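Local coordinates for protein putative fructosamine-3-kinase (PDB 3F7W) that probably acts as a kinase of the fructosamine kinase family, with a protein-kinase-like fold, at residues G39-V44 and M89-E94; L65-R70 and P188-G193; G69-S74 and A110-A115; R155-R160 and V265-F270; A162-D167 and A273-L278. All coordinates share one frame; numbering follows the deposited sequence.

Followed from the N terminus, the chain first closes contact 1, where strand 41-46 pairs with strand 86-90 in the antiparallel sheet of the smaller lobe. Before that loop closes, helix 57-68 and the turn after it open contacts 2 and 3, both of which therefore cross contact 1. Contact 3 closes on helix 99-114 and contact 2 much later, on strand 189-191; they share Gly-69 and Arg-70 and together join the two lobes. Contacts 4 and 5 open before contact 2 has closed, and so cross it, and cross each other. They hold helices 141-159 and 165-176 against helices 251-270 and 275-286 on the opposite side of the chain's centre from contact 1.

Contact 1: residues G39-V44 and M89-E94. With EDO (1,2-ethanediol), chain E.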
# COMPACT_ATOMS: atom_id res chain seq x y z
N GLY A 39 6.90 -26.29 12.89
CA GLY A 39 6.81 -26.17 11.44
C GLY A 39 6.17 -24.88 10.95
O GLY A 39 6.21 -24.60 9.75
N THR A 40 5.58 -24.08 11.84
CA THR A 40 4.90 -22.85 11.41
C THR A 40 5.89 -21.89 10.75
O THR A 40 6.91 -21.55 11.35
CB THR A 40 4.25 -22.09 12.58
OG1 THR A 40 3.35 -22.94 13.28
CG2 THR A 40 3.50 -20.82 12.10
N PRO A 41 5.64 -21.49 9.49
CA PRO A 41 6.54 -20.55 8.87
C PRO A 41 6.08 -19.10 9.08
O PRO A 41 4.87 -18.82 9.10
CB PRO A 41 6.44 -20.91 7.40
CG PRO A 41 4.99 -21.32 7.23
CD PRO A 41 4.58 -21.93 8.56
N LEU A 42 7.05 -18.21 9.19
CA LEU A 42 6.86 -16.80 9.38
C LEU A 42 7.67 -16.03 8.35
O LEU A 42 8.80 -16.43 8.03
CB LEU A 42 7.33 -16.39 10.78
CG LEU A 42 6.67 -17.02 12.00
CD1 LEU A 42 7.35 -16.43 13.26
CD2 LEU A 42 5.14 -16.78 11.97
N PHE A 43 7.10 -14.94 7.86
CA PHE A 43 7.81 -13.98 7.04
C PHE A 43 8.30 -12.89 7.99
O PHE A 43 7.50 -12.30 8.72
CB PHE A 43 6.92 -13.39 5.96
CG PHE A 43 7.61 -12.35 5.10
CD1 PHE A 43 8.71 -12.68 4.36
CD2 PHE A 43 7.10 -11.07 4.97
CE1 PHE A 43 9.33 -11.75 3.55
CE2 PHE A 43 7.73 -10.14 4.15
CZ PHE A 43 8.85 -10.49 3.46
N VAL A 44 9.60 -12.61 7.97
CA VAL A 44 10.21 -11.69 8.95
C VAL A 44 11.01 -10.63 8.19
O VAL A 44 11.84 -10.96 7.31
CB VAL A 44 11.08 -12.46 9.95
CG1 VAL A 44 11.78 -11.53 10.93
CG2 VAL A 44 10.24 -13.58 10.70
N MSE A 89 5.44 -12.02 10.69
CA MSE A 89 4.09 -12.24 10.27
C MSE A 89 3.92 -13.58 9.63
O MSE A 89 4.89 -14.28 9.33
CB MSE A 89 3.65 -11.15 9.28
CG MSE A 89 4.28 -11.22 7.95
SE MSE A 89 3.68 -9.69 6.88
CE MSE A 89 4.65 -8.36 7.93
N GLU A 90 2.67 -13.92 9.38
CA GLU A 90 2.30 -15.12 8.65
C GLU A 90 3.04 -15.23 7.30
O GLU A 90 3.13 -14.25 6.54
CB GLU A 90 0.78 -15.02 8.47
CG GLU A 90 0.11 -16.10 7.75
CD GLU A 90 -1.42 -15.86 7.71
OE1 GLU A 90 -1.91 -14.77 8.12
OE2 GLU A 90 -2.11 -16.79 7.24
N TRP A 91 3.61 -16.40 7.03
CA TRP A 91 4.24 -16.70 5.75
C TRP A 91 3.19 -17.17 4.75
O TRP A 91 2.33 -17.98 5.10
CB TRP A 91 5.31 -17.80 5.91
CG TRP A 91 5.92 -18.23 4.61
CD1 TRP A 91 5.52 -19.28 3.82
CD2 TRP A 91 7.05 -17.65 3.96
NE1 TRP A 91 6.31 -19.35 2.70
CE2 TRP A 91 7.26 -18.37 2.76
CE3 TRP A 91 7.90 -16.58 4.26
CZ2 TRP A 91 8.28 -18.05 1.87
CZ3 TRP A 91 8.90 -16.25 3.37
CH2 TRP A 91 9.11 -17.00 2.19
N VAL A 92 3.27 -16.65 3.54
CA VAL A 92 2.36 -16.99 2.46
C VAL A 92 3.13 -17.76 1.41
O VAL A 92 4.15 -17.31 0.93
CB VAL A 92 1.75 -15.71 1.80
CG1 VAL A 92 0.73 -16.10 0.72
CG2 VAL A 92 1.08 -14.83 2.85
N ASP A 93 2.62 -18.93 1.03
CA ASP A 93 3.15 -19.67 -0.12
C ASP A 93 2.30 -19.37 -1.34
O ASP A 93 1.13 -19.77 -1.42
CB ASP A 93 3.21 -21.17 0.15
CG ASP A 93 4.42 -21.56 1.01
OD1 ASP A 93 5.59 -21.28 0.60
OD2 ASP A 93 4.18 -22.14 2.08
N GLU A 94 2.90 -18.65 -2.27
CA GLU A 94 2.16 -18.13 -3.42
C GLU A 94 1.74 -19.26 -4.35
O GLU A 94 2.37 -20.33 -4.41
CB GLU A 94 3.01 -17.17 -4.24
CG GLU A 94 3.45 -15.95 -3.52
CD GLU A 94 4.35 -15.10 -4.37
OE1 GLU A 94 3.90 -14.63 -5.45
OE2 GLU A 94 5.51 -14.87 -3.95
C1 EDO E . 0.46 -20.92 14.17
O1 EDO E . 1.63 -21.41 14.82
C2 EDO E . -0.53 -20.30 15.15
O2 EDO E . -0.34 -20.76 16.48
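Trp-91 and Phe-43 cross at about a right angle. Trp-91 CG stands anti to the backbone N (chi1 175°), and the six-membered half of the indole does the touching: CZ3 of Trp-91 lies 3.7 Å from CD1 of Phe-43, while CE3 meets Phe-43 CB. Pro-41, two residues back on the strand, also runs across the tryptophan, its CB 3.6 Å from Trp-91 CB and its CG near the indole CD1. A nearly straight bond (167°) from Trp-91 NE1 to Asp-93 OD1, 2.9 Å long and met from above the carboxylate plane, helps fix the rotation of the indole. Selenomethionine Met-89, by contrast, lies side by side with Phe-43 and points the same way, its CG at the edge of the phenyl ring. Here the backbones form an antiparallel hydrogen-bonded pair, with Phe-43 N 2.7 Å from Met-89 O and Met-89 N 2.9 Å from Phe-43 O. Beyond it only a weak bond of 3.4 Å joins Trp-91 N to Pro-41 O. Following the fifth strand, segment 89-94 probably corresponds to the hinge of protein kinases; Glu-90 O and Val-92 N hydrogen-bond to an unidentified ligand, probably from the crystallisation liquor, consistent with that role. Strand 41-46 lies between strands 29-36 and 86-90, Arg-33 makes a cation-pi contact with Trp-91, and Met-89 packs on helix 57-68 through Glu-61 and Leu-65.

Contact 2: residues L65-R70 and P188-G193. With EDO (1,2-ethanediol), chain I.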
# COMPACT_ATOMS: atom_id res chain seq x y z
N LEU A 65 -1.15 -3.17 9.50
CA LEU A 65 -1.60 -4.55 9.31
C LEU A 65 -2.73 -4.91 10.29
O LEU A 65 -3.74 -5.53 9.89
CB LEU A 65 -0.44 -5.54 9.46
CG LEU A 65 0.58 -5.67 8.34
CD1 LEU A 65 1.87 -6.43 8.78
CD2 LEU A 65 -0.04 -6.30 7.07
N ASP A 66 -2.60 -4.49 11.55
CA ASP A 66 -3.61 -4.79 12.56
C ASP A 66 -4.92 -4.12 12.21
O ASP A 66 -5.99 -4.70 12.33
CB ASP A 66 -3.12 -4.35 13.94
CG ASP A 66 -4.18 -4.52 15.02
OD1 ASP A 66 -4.50 -5.65 15.38
OD2 ASP A 66 -4.67 -3.50 15.52
N TRP A 67 -4.83 -2.87 11.79
CA TRP A 67 -6.00 -2.08 11.51
C TRP A 67 -6.69 -2.52 10.23
O TRP A 67 -7.92 -2.61 10.15
CB TRP A 67 -5.56 -0.62 11.44
CG TRP A 67 -6.65 0.40 11.18
CD1 TRP A 67 -7.57 0.88 12.07
CD2 TRP A 67 -6.85 1.13 9.96
NE1 TRP A 67 -8.38 1.83 11.46
CE2 TRP A 67 -7.94 2.02 10.17
CE3 TRP A 67 -6.22 1.13 8.71
CZ2 TRP A 67 -8.40 2.89 9.18
CZ3 TRP A 67 -6.68 1.98 7.73
CH2 TRP A 67 -7.74 2.86 7.97
N LEU A 68 -5.92 -2.82 9.20
CA LEU A 68 -6.47 -3.22 7.93
C LEU A 68 -7.05 -4.63 7.96
O LEU A 68 -7.94 -4.96 7.16
CB LEU A 68 -5.33 -3.09 6.90
CG LEU A 68 -5.58 -3.01 5.44
CD1 LEU A 68 -6.38 -1.71 5.10
CD2 LEU A 68 -4.19 -3.10 4.75
N GLY A 69 -6.62 -5.44 8.93
CA GLY A 69 -6.90 -6.86 8.94
C GLY A 69 -8.23 -7.26 9.57
O GLY A 69 -8.52 -8.43 9.66
N ARG A 70 -9.01 -6.28 10.03
CA ARG A 70 -10.25 -6.55 10.74
C ARG A 70 -11.44 -6.45 9.77
O ARG A 70 -12.32 -5.57 9.86
CB ARG A 70 -10.39 -5.61 11.95
CG ARG A 70 -9.17 -5.67 12.89
CD ARG A 70 -9.30 -4.75 14.08
NE ARG A 70 -8.10 -3.94 14.30
CZ ARG A 70 -8.03 -2.89 15.12
NH1 ARG A 70 -9.08 -2.52 15.84
NH2 ARG A 70 -6.89 -2.20 15.22
N PRO A 188 -14.41 7.70 4.04
CA PRO A 188 -13.07 7.12 3.91
C PRO A 188 -13.12 5.60 4.05
O PRO A 188 -13.88 5.07 4.88
CB PRO A 188 -12.28 7.76 5.05
CG PRO A 188 -13.20 8.51 5.85
CD PRO A 188 -14.50 8.63 5.19
N ALA A 189 -12.31 4.92 3.23
CA ALA A 189 -12.14 3.48 3.25
C ALA A 189 -10.85 3.11 3.99
O ALA A 189 -9.93 3.92 4.11
CB ALA A 189 -12.08 2.97 1.82
N ARG A 190 -10.80 1.88 4.50
CA ARG A 190 -9.55 1.32 5.01
C ARG A 190 -8.77 0.78 3.81
O ARG A 190 -9.05 -0.32 3.33
CB ARG A 190 -9.78 0.19 6.02
CG ARG A 190 -10.47 0.62 7.25
CD ARG A 190 -10.22 -0.31 8.42
NE ARG A 190 -11.13 0.10 9.44
CZ ARG A 190 -11.04 -0.22 10.72
NH1 ARG A 190 -10.10 -1.05 11.15
NH2 ARG A 190 -11.96 0.26 11.54
N ILE A 191 -7.83 1.55 3.33
CA ILE A 191 -7.07 1.17 2.14
C ILE A 191 -5.69 0.66 2.45
O ILE A 191 -5.04 1.09 3.43
CB ILE A 191 -7.03 2.31 1.05
CG1 ILE A 191 -6.11 3.49 1.42
CG2 ILE A 191 -8.48 2.75 0.72
CD1 ILE A 191 -5.77 4.44 0.19
N HIS A 192 -5.23 -0.23 1.57
CA HIS A 192 -3.89 -0.79 1.63
C HIS A 192 -2.80 0.30 1.43
O HIS A 192 -1.80 0.35 2.15
CB HIS A 192 -3.79 -1.92 0.60
CG HIS A 192 -2.44 -2.56 0.53
ND1 HIS A 192 -1.40 -1.99 -0.19
CD2 HIS A 192 -1.96 -3.72 1.04
CE1 HIS A 192 -0.34 -2.77 -0.09
NE2 HIS A 192 -0.65 -3.82 0.65
N GLY A 193 -2.98 1.14 0.42
CA GLY A 193 -2.12 2.30 0.17
C GLY A 193 -0.95 2.10 -0.79
O GLY A 193 -0.33 3.07 -1.20
C1 EDO I . -16.80 2.93 2.96
O1 EDO I . -15.67 3.00 3.83
C2 EDO I . -16.33 3.17 1.52
O2 EDO I . -16.36 4.57 1.17
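Trp-67 receives the guanidinium of Arg-190 flat on one face of its indole, the planes 9° apart and the centres separated by 3.9 Å. The cation sits over the five-membered ring, while Arg-190 CD lies over the six-membered ring, 3.8 Å from its centroid, in a CH-pi contact. With CG anti to the backbone N (chi1 -179°), Trp-67 CG stands beside its own carbonyl carbon, and one arginine meets both ring and carbonyl: Arg-190 NH1 donates to Trp-67 O at 2.9 Å, the oxygen lying in the guanidinium plane. Arg-190 NE is taken by Gly-116 O, and Trp-124 meets the indole edge-to-face. Leu-68 follows with its two methyls divided along segment 188-193. CD1 lies 3.5 Å from Arg-190 O and equally close to Ile-191 O, whereas CD2 reaches His-192 CA at 3.9 Å. In the protein-kinase-like fold, helix 57-68 probably holds the place of helix C, and strand 189-191 runs into the His-Gly-Asp sequence that opens the catalytic loop of related phosphotransferases; the side chain of His-192 is tied to Ile-210 O through NE2. Arg-70, modelled in two conformers, in one of them turns back on the helix, with NE 3.0 Å from Asp-66 O and NH2 in a salt bridge with Asp-66 OD2, whose hydrogen bond is weak by its angle.

Contact 3: residues G69-S74 and A110-A115; sequences GRSFGS and AAMHLA
Ser-71 begins a type II beta turn, Ser-71 to Ser-74, that lies against the C-terminal part of helix 99-114. In the protein-kinase-like fold this probably corresponds to the loop between helix C and the fourth strand resting on helix E, a join between the smaller and larger lobes. Close van der Waals packing comes first. The backbones approach to 5.3 Å between Ser-71 CA and Met-112 CA, an approach made with small side chains at the interface. The hydroxyl of Ser-71 stands between its backbone N and carbonyl carbon (chi1 61°), and OG comes to 3.3 Å from Met-112 CA. The side chain of Met-112, a selenomethionine, contributes little more than CB here; the rest of the chain runs off from the turn, and the residue packs against Leu-68. A second kind of contact sets methyl groups against carbonyl oxygens: Ala-111 CB lies 3.7 Å from Phe-72 O, and Ala-115 CB lies 4.0 Å from Arg-70 O. No hydrogen bond joins the two segments themselves, but Gln-108 NE2, earlier in helix 99-114, donates to Gly-73 O. Within the turn, Ser-74 N makes a weak bond of 3.1 Å to Ser-71 O. In the helix, Leu-114 N donates to Ala-110 O at 3.0 Å. Ala-111 O takes a weak bond from Ala-115 N and has Ser-71 CB 3.5 Å away.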
# COMPACT_ATOMS: atom_id res chain seq x y z
N GLY A 69 -6.62 -5.44 8.93
CA GLY A 69 -6.90 -6.86 8.94
C GLY A 69 -8.23 -7.26 9.57
O GLY A 69 -8.52 -8.43 9.66
N ARG A 70 -9.01 -6.28 10.03
CA ARG A 70 -10.25 -6.55 10.74
C ARG A 70 -11.44 -6.45 9.77
O ARG A 70 -12.32 -5.57 9.86
CB ARG A 70 -10.39 -5.61 11.95
CG ARG A 70 -9.17 -5.67 12.89
CD ARG A 70 -9.30 -4.75 14.08
NE ARG A 70 -8.10 -3.94 14.30
CZ ARG A 70 -8.03 -2.89 15.12
NH1 ARG A 70 -9.08 -2.52 15.84
NH2 ARG A 70 -6.89 -2.20 15.22
N SER A 71 -11.40 -7.31 8.76
CA SER A 71 -12.60 -7.59 7.97
C SER A 71 -12.80 -9.06 7.67
O SER A 71 -11.88 -9.87 7.78
CB SER A 71 -12.56 -6.79 6.68
OG SER A 71 -11.43 -7.16 5.90
N PHE A 72 -14.02 -9.40 7.25
CA PHE A 72 -14.38 -10.80 6.93
C PHE A 72 -13.58 -11.28 5.72
O PHE A 72 -13.57 -10.59 4.70
CB PHE A 72 -15.85 -10.94 6.62
CG PHE A 72 -16.31 -12.37 6.46
CD1 PHE A 72 -16.38 -13.23 7.55
CD2 PHE A 72 -16.68 -12.85 5.23
CE1 PHE A 72 -16.80 -14.53 7.41
CE2 PHE A 72 -17.09 -14.16 5.06
CZ PHE A 72 -17.16 -15.01 6.17
N GLY A 73 -12.99 -12.47 5.82
CA GLY A 73 -12.12 -13.00 4.76
C GLY A 73 -10.93 -12.11 4.48
O GLY A 73 -10.46 -12.05 3.33
N SER A 74 -10.44 -11.43 5.50
CA SER A 74 -9.33 -10.50 5.37
C SER A 74 -8.20 -11.09 4.54
O SER A 74 -7.74 -12.23 4.80
CB SER A 74 -8.73 -10.13 6.73
OG SER A 74 -7.60 -9.28 6.53
N ALA A 110 -13.35 -5.56 -1.13
CA ALA A 110 -14.54 -4.80 -0.81
C ALA A 110 -14.80 -4.79 0.71
O ALA A 110 -15.09 -3.74 1.27
CB ALA A 110 -15.79 -5.35 -1.59
N ALA A 111 -14.72 -5.94 1.36
CA ALA A 111 -14.99 -6.02 2.80
C ALA A 111 -13.92 -5.25 3.59
O ALA A 111 -14.22 -4.58 4.57
CB ALA A 111 -15.05 -7.47 3.26
N MSE A 112 -12.68 -5.34 3.12
CA MSE A 112 -11.55 -4.64 3.71
C MSE A 112 -11.81 -3.14 3.66
O MSE A 112 -11.77 -2.48 4.70
CB MSE A 112 -10.23 -4.95 2.98
CG MSE A 112 -9.02 -4.22 3.55
SE MSE A 112 -7.42 -4.69 2.57
CE MSE A 112 -7.68 -3.32 1.20
N HIS A 113 -12.09 -2.62 2.47
CA HIS A 113 -12.37 -1.18 2.31
C HIS A 113 -13.56 -0.70 3.16
O HIS A 113 -13.49 0.36 3.80
CB HIS A 113 -12.65 -0.86 0.86
CG HIS A 113 -11.45 -0.90 -0.02
ND1 HIS A 113 -11.54 -0.93 -1.39
CD2 HIS A 113 -10.12 -0.87 0.27
CE1 HIS A 113 -10.32 -0.91 -1.91
NE2 HIS A 113 -9.44 -0.91 -0.92
N LEU A 114 -14.64 -1.47 3.14
CA LEU A 114 -15.89 -1.06 3.79
C LEU A 114 -15.91 -1.21 5.31
O LEU A 114 -16.88 -0.80 5.96
CB LEU A 114 -17.08 -1.77 3.12
CG LEU A 114 -17.68 -0.99 1.92
CD1 LEU A 114 -16.64 -0.50 0.90
CD2 LEU A 114 -18.70 -1.84 1.23
N ALA A 115 -14.87 -1.79 5.89
CA ALA A 115 -14.65 -1.68 7.33
C ALA A 115 -14.66 -0.19 7.72
O ALA A 115 -15.08 0.16 8.80
CB ALA A 115 -13.34 -2.36 7.71

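Contact 4: residues R155-R160 and V265-F270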
# COMPACT_ATOMS: atom_id res chain seq x y z
N ARG A 155 6.84 18.52 -4.76
CA ARG A 155 7.91 19.43 -4.36
C ARG A 155 9.24 18.70 -4.23
O ARG A 155 10.27 19.21 -4.66
CB ARG A 155 7.59 20.13 -3.03
CG ARG A 155 6.28 20.94 -3.03
CD ARG A 155 6.34 22.17 -3.92
NE ARG A 155 5.03 22.82 -3.99
CZ ARG A 155 4.37 23.12 -5.11
NH1 ARG A 155 4.88 22.88 -6.30
NH2 ARG A 155 3.18 23.72 -5.01
N ARG A 156 9.21 17.49 -3.67
CA ARG A 156 10.43 16.72 -3.52
C ARG A 156 11.05 16.37 -4.88
O ARG A 156 12.25 16.53 -5.08
CB ARG A 156 10.15 15.44 -2.73
CG ARG A 156 11.40 14.69 -2.40
CD ARG A 156 11.10 13.40 -1.68
NE ARG A 156 12.35 12.68 -1.50
CZ ARG A 156 13.21 12.90 -0.51
NH1 ARG A 156 12.97 13.82 0.41
NH2 ARG A 156 14.33 12.19 -0.45
N ALA A 157 10.22 15.89 -5.81
CA ALA A 157 10.69 15.52 -7.14
C ALA A 157 11.22 16.75 -7.91
O ALA A 157 12.24 16.70 -8.60
CB ALA A 157 9.58 14.79 -7.94
N ALA A 158 10.53 17.88 -7.75
CA ALA A 158 10.97 19.13 -8.38
C ALA A 158 12.33 19.55 -7.82
O ALA A 158 13.24 19.92 -8.56
CB ALA A 158 9.91 20.22 -8.18
N ASP A 159 12.48 19.47 -6.50
CA ASP A 159 13.74 19.80 -5.83
C ASP A 159 14.92 18.95 -6.31
O ASP A 159 16.03 19.45 -6.44
CB ASP A 159 13.59 19.65 -4.31
CG ASP A 159 12.74 20.74 -3.68
OD1 ASP A 159 12.37 21.71 -4.38
OD2 ASP A 159 12.46 20.63 -2.48
N ARG A 160 14.65 17.67 -6.56
CA ARG A 160 15.67 16.74 -7.03
C ARG A 160 15.90 16.86 -8.53
O ARG A 160 16.78 16.21 -9.09
CB ARG A 160 15.24 15.31 -6.69
CG ARG A 160 15.15 15.02 -5.19
CD ARG A 160 14.18 13.89 -4.89
NE ARG A 160 14.63 12.59 -5.39
CZ ARG A 160 15.54 11.82 -4.78
NH1 ARG A 160 16.10 12.22 -3.64
NH2 ARG A 160 15.89 10.66 -5.32
N VAL A 265 5.34 9.40 -6.08
CA VAL A 265 6.22 8.63 -5.20
C VAL A 265 7.27 7.88 -6.02
O VAL A 265 8.43 7.87 -5.64
CB VAL A 265 5.41 7.67 -4.29
CG1 VAL A 265 6.35 6.72 -3.50
CG2 VAL A 265 4.55 8.49 -3.34
N HIS A 266 6.87 7.30 -7.15
CA HIS A 266 7.82 6.53 -7.97
C HIS A 266 8.91 7.43 -8.55
O HIS A 266 10.10 7.08 -8.57
CB HIS A 266 7.10 5.74 -9.05
CG HIS A 266 6.06 4.82 -8.50
ND1 HIS A 266 6.18 4.21 -7.26
CD2 HIS A 266 4.86 4.41 -9.00
CE1 HIS A 266 5.10 3.50 -7.01
NE2 HIS A 266 4.29 3.58 -8.05
N VAL A 267 8.51 8.62 -9.00
CA VAL A 267 9.46 9.58 -9.54
C VAL A 267 10.42 9.98 -8.42
O VAL A 267 11.63 10.05 -8.62
CB VAL A 267 8.77 10.79 -10.19
CG1 VAL A 267 9.83 11.87 -10.58
CG2 VAL A 267 8.05 10.34 -11.45
N CYS A 268 9.89 10.17 -7.21
CA CYS A 268 10.76 10.47 -6.06
C CYS A 268 11.77 9.38 -5.75
O CYS A 268 12.94 9.68 -5.57
CB CYS A 268 9.94 10.75 -4.81
SG CYS A 268 9.14 12.37 -4.84
N LEU A 269 11.30 8.14 -5.70
CA LEU A 269 12.10 7.00 -5.28
C LEU A 269 12.99 6.44 -6.36
O LEU A 269 14.10 5.98 -6.05
CB LEU A 269 11.20 5.89 -4.74
CG LEU A 269 10.54 6.11 -3.39
CD1 LEU A 269 9.64 4.89 -3.10
CD2 LEU A 269 11.58 6.35 -2.30
N PHE A 270 12.54 6.48 -7.61
CA PHE A 270 13.19 5.71 -8.69
C PHE A 270 13.63 6.56 -9.87
O PHE A 270 14.33 6.06 -10.74
CB PHE A 270 12.28 4.55 -9.13
CG PHE A 270 11.89 3.64 -7.99
CD1 PHE A 270 12.87 2.90 -7.35
CD2 PHE A 270 10.58 3.58 -7.50
CE1 PHE A 270 12.57 2.11 -6.27
CE2 PHE A 270 10.28 2.79 -6.42
CZ PHE A 270 11.30 2.04 -5.80
O HOH W 1 13.06 10.29 -2.85
O HOH W 2 13.74 11.75 -8.03
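Arg-156 can be followed atom by atom across the groove between two helices whose short segments run 38° apart. Its CB lies 3.9 Å from Cys-268 SG, CG stays only slightly farther from the same sulfur, and CD returns to 3.9 Å from SG. The extended aliphatic chain thus passes alongside the thiol. At NE the contact turns polar: a water accepts from Arg-156 NE at 2.8 Å, near the guanidinium plane, and donates weakly to Cys-268 O, also at 2.8 Å. Next along the helix, Ala-157 supplies the apolar floor, its CB 3.9 Å from Val-267 CG1 and close to Cys-268 SG. A turn beyond Arg-156, Arg-160 repeats the bridge through a second water, which accepts from its NE at 2.9 Å and donates to Val-267 O at 2.8 Å; the first water lies over the face of this guanidinium. This is helix-helix packing in the larger lobe, with Leu-131 and Tyr-153 also covering Cys-268. Chemically, two arginines approach carbonyls in the last turn of helix 251-270, largely through water, and the partial negative charge of that helix end would probably favour them.

Contact 5: residues A162-D167 and A273-L278; sequences ALTPGD and AYRTTL
Leu-163 and Arg-275 bring their backbones closest, 7.1 Å between CA atoms, where the loop into helix 165-176 passes the first turn of helix 275-286. Across this gap Arg-275 extends with CG anti to its backbone N (chi1 178°) and forms a salt bridge with Asp-167. Its NE reaches Asp-167 OD2 at 2.8 Å, on the syn side of the carboxylate, whereas the bond from NH2 to OD1, at 2.9 Å, is weak. The two flat groups are turned 46° from each other, so the pairing is lopsided instead of a flat two-pronged one. Asp-167 is itself held by a capping box: Thr-164 N donates almost straight (173°) to OD2 of Asp-167 at 2.9 Å, and Asp-167 N donates back to Thr-164 OG1 at 3.0 Å. OD2 therefore serves two donors, Thr-164 N coming from above the carboxylate plane, and the acidic member of the capping box also holds the arginine. The shaft of Arg-275 has its own contacts, with CD 3.6 Å from Ala-162 O and CG 3.9 Å from Leu-163 CD2. Leu-278 crosses Leu-163 at about a right angle, CD2 to CD2 at 3.6 Å. Leu-264 of helix 251-270 touches both leucines, Leu-154 and Ala-157 of helix 141-159 cover Leu-163, and Val-267 receives Ala-162 and Tyr-274, which ties four helices of the larger lobe together.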
# COMPACT_ATOMS: atom_id res chain seq x y z
N ALA A 162 13.88 15.98 -10.97
CA ALA A 162 13.24 14.93 -11.74
C ALA A 162 12.04 15.45 -12.51
O ALA A 162 11.63 14.86 -13.52
CB ALA A 162 12.81 13.78 -10.83
N LEU A 163 11.48 16.57 -12.05
CA LEU A 163 10.34 17.19 -12.70
C LEU A 163 10.69 18.65 -13.00
O LEU A 163 11.36 19.31 -12.21
CB LEU A 163 9.10 17.12 -11.82
CG LEU A 163 8.49 15.75 -11.51
CD1 LEU A 163 7.27 15.88 -10.62
CD2 LEU A 163 8.16 14.98 -12.80
N THR A 164 10.20 19.14 -14.15
CA THR A 164 10.47 20.52 -14.59
C THR A 164 9.42 21.47 -14.02
O THR A 164 8.36 21.03 -13.56
CB THR A 164 10.37 20.65 -16.12
OG1 THR A 164 9.03 20.32 -16.53
CG2 THR A 164 11.36 19.72 -16.82
N PRO A 165 9.69 22.79 -14.06
CA PRO A 165 8.64 23.73 -13.63
C PRO A 165 7.30 23.59 -14.39
O PRO A 165 6.23 23.78 -13.80
CB PRO A 165 9.29 25.09 -13.87
CG PRO A 165 10.78 24.82 -13.84
CD PRO A 165 10.92 23.48 -14.47
N GLY A 166 7.37 23.22 -15.66
CA GLY A 166 6.18 22.94 -16.49
C GLY A 166 5.43 21.70 -16.03
O GLY A 166 4.20 21.70 -16.00
N ASP A 167 6.16 20.65 -15.67
CA ASP A 167 5.58 19.46 -15.04
C ASP A 167 4.83 19.82 -13.76
O ASP A 167 3.70 19.42 -13.56
CB ASP A 167 6.66 18.45 -14.66
CG ASP A 167 7.39 17.87 -15.85
OD1 ASP A 167 6.90 17.93 -17.00
OD2 ASP A 167 8.50 17.35 -15.60
N ALA A 273 12.46 7.45 -14.96
CA ALA A 273 11.74 6.38 -15.68
C ALA A 273 10.24 6.63 -15.75
O ALA A 273 9.60 6.37 -16.77
CB ALA A 273 12.01 5.02 -15.03
N TYR A 274 9.70 7.19 -14.67
CA TYR A 274 8.27 7.36 -14.48
C TYR A 274 7.76 8.75 -14.78
O TYR A 274 6.58 8.99 -14.65
CB TYR A 274 7.93 7.05 -13.02
CG TYR A 274 8.42 5.71 -12.61
CD1 TYR A 274 7.61 4.58 -12.80
CD2 TYR A 274 9.73 5.52 -12.10
CE1 TYR A 274 8.03 3.32 -12.46
CE2 TYR A 274 10.17 4.23 -11.76
CZ TYR A 274 9.30 3.15 -11.93
OH TYR A 274 9.69 1.87 -11.62
N ARG A 275 8.64 9.66 -15.18
CA ARG A 275 8.23 11.03 -15.49
C ARG A 275 7.19 11.10 -16.60
O ARG A 275 6.15 11.75 -16.44
CB ARG A 275 9.43 11.90 -15.85
CG ARG A 275 9.03 13.32 -16.24
CD ARG A 275 10.17 14.16 -16.76
NE ARG A 275 9.66 15.42 -17.29
CZ ARG A 275 9.20 15.59 -18.53
NH1 ARG A 275 9.21 14.60 -19.42
NH2 ARG A 275 8.73 16.78 -18.89
N THR A 276 7.46 10.50 -17.75
CA THR A 276 6.51 10.65 -18.85
C THR A 276 5.13 10.06 -18.48
O THR A 276 4.09 10.63 -18.82
CB THR A 276 7.03 10.10 -20.20
OG1 THR A 276 7.26 8.69 -20.08
CG2 THR A 276 8.33 10.78 -20.58
N THR A 277 5.11 8.97 -17.73
CA THR A 277 3.82 8.38 -17.30
C THR A 277 3.09 9.37 -16.38
O THR A 277 1.87 9.58 -16.49
CB THR A 277 4.00 7.05 -16.57
OG1 THR A 277 4.73 6.15 -17.41
CG2 THR A 277 2.63 6.44 -16.22
N LEU A 278 3.83 9.96 -15.46
CA LEU A 278 3.25 11.00 -14.60
C LEU A 278 2.62 12.11 -15.44
O LEU A 278 1.47 12.50 -15.22
CB LEU A 278 4.32 11.56 -13.65
CG LEU A 278 3.84 12.74 -12.79
CD1 LEU A 278 2.68 12.35 -11.89
CD2 LEU A 278 5.00 13.33 -12.02